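Local coordinates for DUF2235 domain-containing protein (Pseudomonas aeruginosa, PDB 4O5P), which probably hydrolyses phospholipids as a type VI secretion effector whose catalytic part belongs to the alpha/beta-hydrolase clan, at residues Ala580-Ala583 with His584-Gly588; Glu619-Glu622 with Tyr623-His627. All blocks are in the same frame, centred on the assembly; numbering follows the deposited sequence.

Contact 1 (Ala580-Ala583 with His584-Gly588)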
# COMPACT_ATOMS: atom_id res chain seq x y z
N ALA A 580 10.18 13.87 21.59
CA ALA A 580 11.50 14.45 21.86
C ALA A 580 12.21 14.78 20.54
O ALA A 580 12.95 15.79 20.44
CB ALA A 580 12.35 13.52 22.72
N GLU A 581 11.99 13.92 19.54
CA GLU A 581 12.53 14.15 18.19
C GLU A 581 11.98 15.42 17.55
O GLU A 581 12.76 16.30 17.17
CB GLU A 581 12.26 12.95 17.27
CG GLU A 581 13.11 11.75 17.60
CD GLU A 581 12.93 10.64 16.62
OE1 GLU A 581 11.87 10.57 15.98
OE2 GLU A 581 13.85 9.81 16.50
N PHE A 582 10.66 15.50 17.44
CA PHE A 582 10.01 16.70 16.94
C PHE A 582 10.52 17.94 17.66
O PHE A 582 10.85 18.94 17.02
CB PHE A 582 8.49 16.64 17.08
CG PHE A 582 7.82 17.90 16.62
CD1 PHE A 582 7.56 18.10 15.28
CD2 PHE A 582 7.48 18.90 17.52
CE1 PHE A 582 6.97 19.27 14.85
CE2 PHE A 582 6.88 20.07 17.09
CZ PHE A 582 6.63 20.26 15.76
N ALA A 583 10.57 17.88 18.99
CA ALA A 583 11.04 19.03 19.78
C ALA A 583 12.45 19.46 19.37
O ALA A 583 12.69 20.65 19.11
CB ALA A 583 10.98 18.71 21.27
N HIS A 584 13.37 18.50 19.32
CA HIS A 584 14.73 18.78 18.87
C HIS A 584 14.77 19.45 17.49
O HIS A 584 15.40 20.51 17.31
CB HIS A 584 15.57 17.50 18.84
CG HIS A 584 16.99 17.71 18.43
ND1 HIS A 584 17.47 17.35 17.19
CD2 HIS A 584 18.03 18.28 19.09
CE1 HIS A 584 18.75 17.66 17.11
NE2 HIS A 584 19.12 18.24 18.24
N ASP A 585 14.09 18.83 16.52
CA ASP A 585 14.05 19.37 15.16
C ASP A 585 13.50 20.80 15.15
O ASP A 585 13.99 21.67 14.42
CB ASP A 585 13.17 18.50 14.25
CG ASP A 585 13.80 17.15 13.93
OD1 ASP A 585 14.99 16.94 14.28
OD2 ASP A 585 13.11 16.30 13.33
N TYR A 586 12.46 21.04 15.93
CA TYR A 586 11.77 22.32 15.84
C TYR A 586 12.58 23.42 16.54
O TYR A 586 12.54 24.57 16.12
CB TYR A 586 10.36 22.22 16.43
CG TYR A 586 9.61 23.53 16.45
CD1 TYR A 586 9.02 24.04 15.30
CD2 TYR A 586 9.51 24.27 17.61
CE1 TYR A 586 8.34 25.25 15.31
CE2 TYR A 586 8.83 25.48 17.64
CZ TYR A 586 8.25 25.96 16.50
OH TYR A 586 7.59 27.17 16.55
N LYS A 587 13.33 23.05 17.57
CA LYS A 587 14.15 24.04 18.29
C LYS A 587 15.36 24.41 17.44
O LYS A 587 15.77 25.57 17.39
CB LYS A 587 14.59 23.52 19.66
CG LYS A 587 15.24 24.60 20.56
CD LYS A 587 15.90 24.01 21.81
CE LYS A 587 14.93 23.94 23.00
NZ LYS A 587 13.77 23.01 22.75
N GLY A 588 15.92 23.42 16.74
CA GLY A 588 17.07 23.65 15.88
C GLY A 588 18.36 23.98 16.60
O GLY A 588 19.23 24.66 16.05
O HOH W 1 15.62 15.01 15.98

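Contact 2 (Glu619-Glu622 with Tyr623-His627)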
# COMPACT_ATOMS: atom_id res chain seq x y z
N GLU A 619 15.49 20.05 0.61
CA GLU A 619 15.25 19.55 1.95
C GLU A 619 15.32 20.70 2.96
O GLU A 619 14.49 20.80 3.90
CB GLU A 619 16.33 18.49 2.29
CG GLU A 619 16.03 17.69 3.53
CD GLU A 619 17.02 16.56 3.76
OE1 GLU A 619 18.08 16.55 3.09
OE2 GLU A 619 16.75 15.72 4.64
N ALA A 620 16.30 21.58 2.76
CA ALA A 620 16.44 22.78 3.60
C ALA A 620 15.20 23.66 3.44
O ALA A 620 14.61 24.11 4.42
CB ALA A 620 17.72 23.56 3.24
N GLU A 621 14.78 23.89 2.20
CA GLU A 621 13.63 24.77 2.03
C GLU A 621 12.34 24.16 2.57
O GLU A 621 11.52 24.87 3.13
CB GLU A 621 13.50 25.26 0.58
CG GLU A 621 12.06 25.52 0.10
CD GLU A 621 11.32 26.65 0.81
OE1 GLU A 621 11.88 27.30 1.73
OE2 GLU A 621 10.15 26.90 0.44
N GLU A 622 12.20 22.83 2.45
CA GLU A 622 11.02 22.18 2.98
C GLU A 622 10.99 22.37 4.49
O GLU A 622 9.95 22.71 5.06
CB GLU A 622 10.98 20.67 2.63
CG GLU A 622 10.63 20.37 1.15
CD GLU A 622 10.34 18.89 0.87
OE1 GLU A 622 10.33 18.06 1.81
OE2 GLU A 622 10.11 18.54 -0.31
N TYR A 623 12.14 22.13 5.13
CA TYR A 623 12.23 22.31 6.58
C TYR A 623 11.77 23.71 6.94
O TYR A 623 10.97 23.90 7.85
CB TYR A 623 13.67 22.10 7.09
CG TYR A 623 13.85 22.47 8.56
CD1 TYR A 623 14.02 23.80 8.95
CD2 TYR A 623 13.86 21.49 9.54
CE1 TYR A 623 14.17 24.15 10.27
CE2 TYR A 623 14.02 21.83 10.89
CZ TYR A 623 14.17 23.17 11.24
OH TYR A 623 14.33 23.56 12.56
N SER A 624 12.30 24.70 6.22
CA SER A 624 11.97 26.08 6.56
C SER A 624 10.51 26.46 6.32
O SER A 624 9.90 27.15 7.14
CB SER A 624 12.93 27.06 5.87
OG SER A 624 14.25 26.89 6.37
N GLN A 625 9.94 26.02 5.21
CA GLN A 625 8.53 26.32 4.95
C GLN A 625 7.64 25.66 6.02
O GLN A 625 6.70 26.27 6.52
CB GLN A 625 8.15 25.86 3.55
CG GLN A 625 6.78 26.35 3.05
CD GLN A 625 6.58 26.06 1.58
OE1 GLN A 625 7.02 26.83 0.72
NE2 GLN A 625 5.95 24.94 1.29
N ILE A 626 7.95 24.41 6.37
CA ILE A 626 7.17 23.71 7.38
C ILE A 626 7.29 24.43 8.73
O ILE A 626 6.29 24.63 9.42
CB ILE A 626 7.58 22.24 7.49
CG1 ILE A 626 7.11 21.47 6.25
CG2 ILE A 626 6.95 21.57 8.73
CD1 ILE A 626 7.72 20.08 6.11
N HIS A 627 8.50 24.81 9.09
CA HIS A 627 8.73 25.50 10.35
C HIS A 627 7.94 26.81 10.40
O HIS A 627 7.21 27.06 11.37
CB HIS A 627 10.22 25.76 10.53
CG HIS A 627 10.64 25.94 11.95
ND1 HIS A 627 10.43 27.12 12.63
CD2 HIS A 627 11.28 25.12 12.81
CE1 HIS A 627 10.92 27.01 13.86
NE2 HIS A 627 11.44 25.80 13.99

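Contact 1 (Ala580-Ala583 with His584-Gly588)
The carbonyl oxygen of E581 accepts the backbone N-H of D585, one turn on, with N and O 2.9 Å apart and an almost straight N-H...O angle of 177°. The same i to i+4 pattern joins A580 to H584, F582 to Y586 and A583 to K587, so four consecutive alpha-helical bonds tie 580-583 to 584-587. A water adds a second layer of polar contacts: it donates to D585 OD1 at 2.6 Å, lies 3.2 Å from H584 ND1, and gives a weak third bond to the E581 carbonyl. Aspartate suits this place because its short chain, with CG beside its own backbone N (chi1 -70°), offers one oxygen to the water while OD2 takes a hydrogen bond from T679. E581 carries its carboxylate away to a salt bridge with R663; its OE1 stays 6.4 Å from D585 OD2, so any repulsion between the two acids is probably modest.

Along another side of the helix, F582 and Y586 point the same way, both with CG anti to the backbone N. Their planes are only 8° from parallel, but the centroids lie 5.9 Å apart and the rings barely overlap. The touch comes instead from Y586 CB, which sits over the rim of one F582 face, 4.1 Å from CE2.

Just past the last helical residue, G588 leaves helical geometry with a positive phi, a conformation strained for most residues with a side chain but easy for glycine, while its N-H still bonds to H584 O. The aromatic side of helix 571-587 packs against helix 469-487, where R484 and I485 meet F582 and I485 also meets Y586. The ring of F682 meets that of F582, and helix 616-637 closes against Y586 through H627 and S631.

Contact 2 (Glu619-Glu622 with Tyr623-His627)
The backbone N-H of Q625 reaches the carbonyl oxygen of E621 at 2.9 Å, and that of I626 reaches E622 O at the same length. Y623 to E619 and S624 to A620 complete four successive i to i+4 bonds. A620 O also takes a weak bond of 3.4 Å from S624 OG, which is swung away from its own carbonyl carbon (chi1 -66°) and back toward the preceding turn. Serine is small enough for this turn-back in a buried helix.

On the exposed side the E621 chain bends at chi2 (65°), bringing its carboxylate forward along the helix to the end of Q625. The carboxylate and amide planes stand nearly perpendicular, at 89°. I626 lays CG1 against the carbonyl of E622, 3.3 Å from its oxygen, and its branched aliphatic chain suits the packing beyond, on T477 and T481 of helix 469-487.

Farther out, E619 forms salt bridges with R722 and R683, which would offset the cost of burying its charge, and E622 pairs with K695 and accepts the backbone N-H of Y684. The ring of Y623 meets those of F678 and F682, and its hydroxyl is hydrogen-bonded to the D585 carbonyl. This is a turn of a largely buried alpha-helix in the Tle1-like C-terminal domain, with E619 and E622 paired to basic residues and E621 at the surface.

How the contacts relate
Contact 1 lies on helix 571-587 and contact 2 on helix 616-637, which follows it in the chain after the strands 596-604 and 609-614. Their centres are 14 Å apart, and the two helices touch directly. Y623 OH probably donates to D585 O at 2.7 Å, and H627 NE2 is probably hydrogen-bonded to Y586 O, also at 2.7 Å, while the H627 and Y586 rings stack. Contact 2 thus supplies side-chain partners for carbonyls near the C-terminal end of helix 571-587. Both contacts pack on helix 469-487 and share F682, so they form one helical cluster within the Tle1-like C-terminal domain.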